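Local coordinates for UPF0678 fatty acid-binding protein-like protein ERS007657_00996 (Mycobacterium tuberculosis, PDB 6R3W) that binds heme b in a surface cleft of a beta-barrel and probably isomerises peroxynitrite to nitrate, scavenging this reactive nitrogen species, at residues A[48-54]-A[65-71]; A[15-19]-A[40-44]. All coordinates share one frame; numbering follows the deposited sequence. Where two conformers were deposited one is given.

Contact 1 (A[48-54]-A[65-71]); sequences FLTYTQQ and HSETGYL. With HEM (protoporphyrin IX containing Fe), chain B.
Tyr51 and Glu67 meet at an angle on the inner side of two antiparallel strands. With CG of Tyr51 opposite its backbone N (chi1 166°), the ring leans inward and along the strand, and OH donates to Glu67 OE2 at 2.6 Å. The carboxylate sits at the ring edge, turned 64° from the ring plane, and OE2 receives the bond on its anti lone pair. Arg130 forms a salt bridge with the same oxygen, so two partners hold this oxygen of a buried acid. The amide of Gln53 lies stacked and almost parallel on the carboxylate of Glu67.

The next inward residue, His65, lays an imidazole face against the heme edge, with heme CHC 3.6 Å above the ring plane, over its centre; His85 hydrogen-bonds its NE2. On the outer side, Phe48 and Tyr70 point the same way with ring planes 86° apart, and CD1 of Phe48 approaches CD1 of Tyr70 to 3.7 Å. Water 1 joins Gln54 OE1 to Ser66 OG.

Three hydrogen-bonded pairs, Leu49–Leu71, Tyr51–Gly69 and Gln53–Glu67, knit the backbones. The segments belong to the hairpin of strands 48-57 and 63-73, flanked in the barrel by strands 33-42 and 78-85 respectively.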
# COMPACT_ATOMS: atom_id res chain seq x y z
N PHE A 48 -6.72 -14.14 1.60
CA PHE A 48 -6.45 -12.71 1.37
C PHE A 48 -6.66 -11.96 2.67
O PHE A 48 -7.50 -12.38 3.51
CB PHE A 48 -7.36 -12.14 0.26
CG PHE A 48 -8.84 -12.18 0.55
CD1 PHE A 48 -9.48 -11.14 1.23
CD2 PHE A 48 -9.62 -13.21 0.07
CE1 PHE A 48 -10.85 -11.18 1.47
CE2 PHE A 48 -10.99 -13.23 0.28
CZ PHE A 48 -11.60 -12.22 0.99
N LEU A 49 -5.94 -10.87 2.81
CA LEU A 49 -6.21 -9.84 3.83
C LEU A 49 -7.11 -8.77 3.22
O LEU A 49 -6.93 -8.40 2.05
CB LEU A 49 -4.90 -9.20 4.31
CG LEU A 49 -3.88 -10.15 4.92
CD1 LEU A 49 -2.62 -9.39 5.29
CD2 LEU A 49 -4.45 -10.88 6.11
N THR A 50 -8.02 -8.24 4.01
CA THR A 50 -8.68 -6.97 3.72
C THR A 50 -7.74 -5.85 4.16
O THR A 50 -7.01 -6.01 5.16
CB THR A 50 -10.05 -6.87 4.39
OG1 THR A 50 -9.86 -6.86 5.82
CG2 THR A 50 -10.95 -8.01 4.01
N TYR A 51 -7.80 -4.73 3.46
CA TYR A 51 -6.88 -3.60 3.69
C TYR A 51 -7.61 -2.30 3.44
O TYR A 51 -8.22 -2.13 2.38
CB TYR A 51 -5.66 -3.72 2.78
CG TYR A 51 -4.82 -2.48 2.65
CD1 TYR A 51 -4.01 -2.03 3.68
CD2 TYR A 51 -4.91 -1.69 1.52
CE1 TYR A 51 -3.27 -0.86 3.55
CE2 TYR A 51 -4.16 -0.54 1.36
CZ TYR A 51 -3.33 -0.13 2.38
OH TYR A 51 -2.60 1.03 2.25
N THR A 52 -7.48 -1.38 4.38
CA THR A 52 -7.96 -0.01 4.19
C THR A 52 -6.94 0.98 4.73
O THR A 52 -6.34 0.70 5.77
CB THR A 52 -9.32 0.19 4.83
OG1 THR A 52 -9.16 -0.13 6.21
CG2 THR A 52 -10.39 -0.65 4.16
N GLN A 53 -6.87 2.13 4.08
CA GLN A 53 -5.99 3.25 4.42
C GLN A 53 -6.84 4.50 4.44
O GLN A 53 -7.58 4.73 3.47
CB GLN A 53 -4.86 3.38 3.40
CG GLN A 53 -3.95 4.58 3.64
CD GLN A 53 -3.30 5.08 2.38
OE1 GLN A 53 -2.09 4.96 2.20
NE2 GLN A 53 -4.09 5.71 1.52
N GLN A 54 -6.64 5.35 5.44
CA GLN A 54 -7.11 6.75 5.41
C GLN A 54 -5.94 7.65 5.77
O GLN A 54 -5.25 7.39 6.74
CB GLN A 54 -8.29 7.00 6.33
CG GLN A 54 -8.87 8.41 6.20
CD GLN A 54 -9.46 8.73 4.84
OE1 GLN A 54 -10.48 8.15 4.43
NE2 GLN A 54 -8.92 9.77 4.20
N HIS A 65 -5.87 11.37 0.82
CA HIS A 65 -6.05 10.14 0.04
C HIS A 65 -6.62 9.04 0.94
O HIS A 65 -6.29 8.99 2.14
CB HIS A 65 -4.70 9.74 -0.58
CG HIS A 65 -4.73 8.47 -1.36
ND1 HIS A 65 -4.31 7.26 -0.83
CD2 HIS A 65 -5.11 8.23 -2.63
CE1 HIS A 65 -4.38 6.34 -1.78
NE2 HIS A 65 -4.91 6.91 -2.89
N SER A 66 -7.32 8.09 0.35
CA SER A 66 -7.62 6.80 0.98
C SER A 66 -7.46 5.73 -0.10
O SER A 66 -7.38 6.08 -1.29
CB SER A 66 -8.98 6.79 1.62
OG SER A 66 -9.97 7.00 0.62
N GLU A 67 -7.39 4.47 0.30
CA GLU A 67 -7.45 3.34 -0.63
C GLU A 67 -8.04 2.17 0.12
O GLU A 67 -7.97 2.13 1.35
CB GLU A 67 -6.09 3.05 -1.25
CG GLU A 67 -4.98 2.84 -0.23
CD GLU A 67 -3.56 2.74 -0.78
OE1 GLU A 67 -3.27 3.40 -1.82
OE2 GLU A 67 -2.73 2.06 -0.15
N THR A 68 -8.56 1.22 -0.62
CA THR A 68 -9.26 0.08 -0.03
C THR A 68 -9.15 -1.11 -0.99
O THR A 68 -9.28 -0.90 -2.21
CB THR A 68 -10.70 0.44 0.34
OG1 THR A 68 -11.27 -0.66 1.05
CG2 THR A 68 -11.52 0.82 -0.86
N GLY A 69 -9.04 -2.31 -0.44
CA GLY A 69 -9.04 -3.52 -1.25
C GLY A 69 -8.46 -4.67 -0.50
O GLY A 69 -8.84 -4.87 0.68
N TYR A 70 -7.67 -5.48 -1.19
CA TYR A 70 -7.33 -6.84 -0.74
C TYR A 70 -5.87 -7.13 -1.06
O TYR A 70 -5.38 -6.74 -2.12
CB TYR A 70 -8.26 -7.86 -1.39
CG TYR A 70 -9.71 -7.51 -1.23
CD1 TYR A 70 -10.39 -7.80 -0.06
CD2 TYR A 70 -10.39 -6.83 -2.22
CE1 TYR A 70 -11.70 -7.39 0.14
CE2 TYR A 70 -11.71 -6.46 -2.06
CZ TYR A 70 -12.36 -6.73 -0.88
OH TYR A 70 -13.67 -6.35 -0.75
N LEU A 71 -5.21 -7.85 -0.17
CA LEU A 71 -3.88 -8.42 -0.41
C LEU A 71 -4.04 -9.93 -0.48
O LEU A 71 -4.24 -10.57 0.55
CB LEU A 71 -2.93 -7.97 0.70
CG LEU A 71 -1.46 -8.37 0.52
CD1 LEU A 71 -0.88 -7.87 -0.79
CD2 LEU A 71 -0.63 -7.88 1.68
CHA HEM B . -0.83 14.49 -6.16
CHB HEM B . -1.18 13.12 -1.57
CHC HEM B . -1.33 8.45 -2.93
CHD HEM B . -1.47 9.89 -7.57
C1A HEM B . -0.92 14.51 -4.79
C2A HEM B . -0.99 15.70 -4.00
C3A HEM B . -1.10 15.31 -2.71
C4A HEM B . -1.07 13.89 -2.70
CMA HEM B . -1.27 16.19 -1.51
CAA HEM B . -0.97 17.12 -4.52
CBA HEM B . -2.34 17.77 -4.37
CGA HEM B . -3.36 17.04 -5.18
O1A HEM B . -4.36 16.56 -4.62
O2A HEM B . -3.22 16.96 -6.42
C1B HEM B . -1.19 11.72 -1.54
C2B HEM B . -1.31 10.95 -0.34
C3B HEM B . -1.31 9.61 -0.71
C4B HEM B . -1.26 9.61 -2.18
CMB HEM B . -1.40 11.50 1.06
CAB HEM B . -1.33 8.39 0.12
CBB HEM B . -0.78 8.36 1.32
C1C HEM B . -1.43 8.44 -4.32
C2C HEM B . -1.59 7.28 -5.12
C3C HEM B . -1.70 7.70 -6.42
C4C HEM B . -1.50 9.12 -6.43
CMC HEM B . -1.64 5.89 -4.58
CAC HEM B . -2.02 6.91 -7.63
CBC HEM B . -2.98 5.97 -7.64
C1D HEM B . -1.24 11.26 -7.56
C2D HEM B . -1.20 12.07 -8.78
C3D HEM B . -1.03 13.33 -8.39
C4D HEM B . -0.95 13.32 -6.92
CMD HEM B . -1.39 11.57 -10.19
CAD HEM B . -1.34 14.53 -9.25
CBD HEM B . -0.12 15.07 -9.85
CGD HEM B . -0.47 16.24 -10.77
O1D HEM B . -1.58 16.87 -10.83
O2D HEM B . 0.38 16.55 -11.48
NA HEM B . -0.99 13.40 -3.95
NB HEM B . -1.18 10.88 -2.60
NC HEM B . -1.33 9.54 -5.13
ND HEM B . -1.10 12.05 -6.45
FE HEM B . -1.07 11.49 -4.57
O HOH W 1 -12.27 7.58 2.25
O HOH W 2 -3.21 11.64 -4.54

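Contact 2 (A[15-19]-A[40-44])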
# COMPACT_ATOMS: atom_id res chain seq x y z
N LEU A 15 0.93 -8.74 9.84
CA LEU A 15 0.30 -7.53 9.28
C LEU A 15 -1.05 -7.27 9.96
O LEU A 15 -1.51 -6.12 9.97
CB LEU A 15 0.12 -7.68 7.77
CG LEU A 15 1.32 -7.32 6.89
CD1 LEU A 15 2.51 -8.23 7.16
CD2 LEU A 15 0.92 -7.39 5.41
N LEU A 16 -1.71 -8.31 10.44
CA LEU A 16 -3.08 -8.17 10.97
C LEU A 16 -3.09 -7.14 12.10
O LEU A 16 -2.25 -7.22 13.01
CB LEU A 16 -3.57 -9.52 11.48
CG LEU A 16 -3.86 -10.55 10.39
CD1 LEU A 16 -4.06 -11.93 11.01
CD2 LEU A 16 -5.09 -10.16 9.57
N GLY A 17 -4.10 -6.28 12.08
CA GLY A 17 -4.33 -5.27 13.11
C GLY A 17 -4.32 -3.86 12.55
O GLY A 17 -4.51 -3.66 11.32
N SER A 18 -4.19 -2.90 13.46
CA SER A 18 -4.33 -1.47 13.19
C SER A 18 -2.96 -0.82 13.29
O SER A 18 -2.19 -1.18 14.19
CB SER A 18 -5.30 -0.84 14.14
OG SER A 18 -6.62 -1.29 13.87
N TRP A 19 -2.69 0.08 12.37
CA TRP A 19 -1.39 0.76 12.22
C TRP A 19 -1.64 2.26 12.10
O TRP A 19 -2.57 2.63 11.39
CB TRP A 19 -0.65 0.22 10.99
CG TRP A 19 -0.38 -1.26 11.05
CD1 TRP A 19 -1.21 -2.27 10.65
CD2 TRP A 19 0.84 -1.88 11.46
NE1 TRP A 19 -0.61 -3.48 10.83
CE2 TRP A 19 0.66 -3.28 11.33
CE3 TRP A 19 2.04 -1.41 11.97
CZ2 TRP A 19 1.67 -4.19 11.64
CZ3 TRP A 19 3.04 -2.30 12.27
CH2 TRP A 19 2.84 -3.68 12.16
N VAL A 40 -5.72 -0.52 8.41
CA VAL A 40 -6.21 -1.76 9.05
C VAL A 40 -6.03 -2.92 8.09
O VAL A 40 -6.51 -2.83 6.95
CB VAL A 40 -7.67 -1.65 9.52
CG1 VAL A 40 -8.12 -2.94 10.16
CG2 VAL A 40 -7.88 -0.49 10.46
N PHE A 41 -5.43 -4.00 8.56
CA PHE A 41 -5.41 -5.31 7.89
C PHE A 41 -6.26 -6.28 8.69
O PHE A 41 -6.08 -6.35 9.92
CB PHE A 41 -4.00 -5.87 7.78
CG PHE A 41 -3.12 -5.19 6.76
CD1 PHE A 41 -3.22 -5.51 5.42
CD2 PHE A 41 -2.11 -4.33 7.17
CE1 PHE A 41 -2.35 -4.94 4.49
CE2 PHE A 41 -1.26 -3.75 6.24
CZ PHE A 41 -1.36 -4.09 4.91
N ALA A 42 -7.15 -6.99 8.02
CA ALA A 42 -8.01 -8.00 8.66
C ALA A 42 -8.22 -9.16 7.67
O ALA A 42 -7.60 -9.17 6.61
CB ALA A 42 -9.30 -7.37 9.10
N HIS A 43 -9.07 -10.12 8.01
CA HIS A 43 -9.35 -11.25 7.10
C HIS A 43 -10.70 -11.88 7.43
O HIS A 43 -11.24 -11.60 8.52
CB HIS A 43 -8.20 -12.27 7.16
CG HIS A 43 -8.24 -13.13 8.37
ND1 HIS A 43 -8.86 -14.36 8.39
CD2 HIS A 43 -7.81 -12.90 9.64
CE1 HIS A 43 -8.74 -14.87 9.59
NE2 HIS A 43 -8.16 -13.97 10.39
N VAL A 44 -11.23 -12.67 6.51
CA VAL A 44 -12.53 -13.38 6.68
C VAL A 44 -12.31 -14.88 6.42
O VAL A 44 -13.28 -15.55 6.07
CB VAL A 44 -13.62 -12.77 5.78
CG1 VAL A 44 -13.90 -11.33 6.18
CG2 VAL A 44 -13.29 -12.85 4.28
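Gly17 and Phe41 are joined by two backbone hydrogen bonds, Gly17 N to Phe41 O and Phe41 N to Gly17 O, each 2.9 Å long. The first is almost straight at 176°. Alongside them, Val40 CA makes a weak C-H contact with Gly17 O at 3.4 Å.

Within segment 15-19, Trp19 NE1 also donates to Leu15 O over 2.9 Å, with the acceptor near the indole plane. This bond ties the strand to the 3-10 turn before it and restrains the indole's rotation.

Apolar contacts centre on the Phe41 ring. Its CG stands anti to the carbonyl carbon (chi1 -73°), carrying the ring to Leu15 and Trp19. Leu15 CD2 comes over one face in a CH-pi contact, 4.2 Å from the centroid, while Trp19 CD1 lies 4.1 Å from Phe41 CD2. Phe41 CB packs closely on Leu15 O at 3.3 Å. Leu16, whose CB starts away from the other segment, brings CD2 back against Ala42 CA at 3.7 Å and the edge of the His43 ring.

Gly17 and Trp19 supply the first glycine and the tryptophan of the GXWXGXG motif. Here that motif opens the first strand of the nitrobindin barrel, a calycin fold, and pairs with strand 33-42.

How the contacts relate
The two contacts lie on successive hairpins of one barrel, their centres 9 Å apart. Strands 33-42 and 48-57 are neighbours in the sheet: Thr50 N lies 2.8 Å from Ala42 O and Thr52 O 3.0 Å from Val40 N, both probable hydrogen bonds. Inside the barrel, Tyr51 CD1 packs 3.4 Å from Phe41 CE1, so an aromatic side chain of each contact touches one of the other. Their relation to the heme differs. Contact 1 reaches it through Gln53 and His65, and the His65 side chain is about 7 Å from that of His155, the predicted axial ligand. Contact 2 is remote, the Trp19 side chain being about 13 Å from the heme.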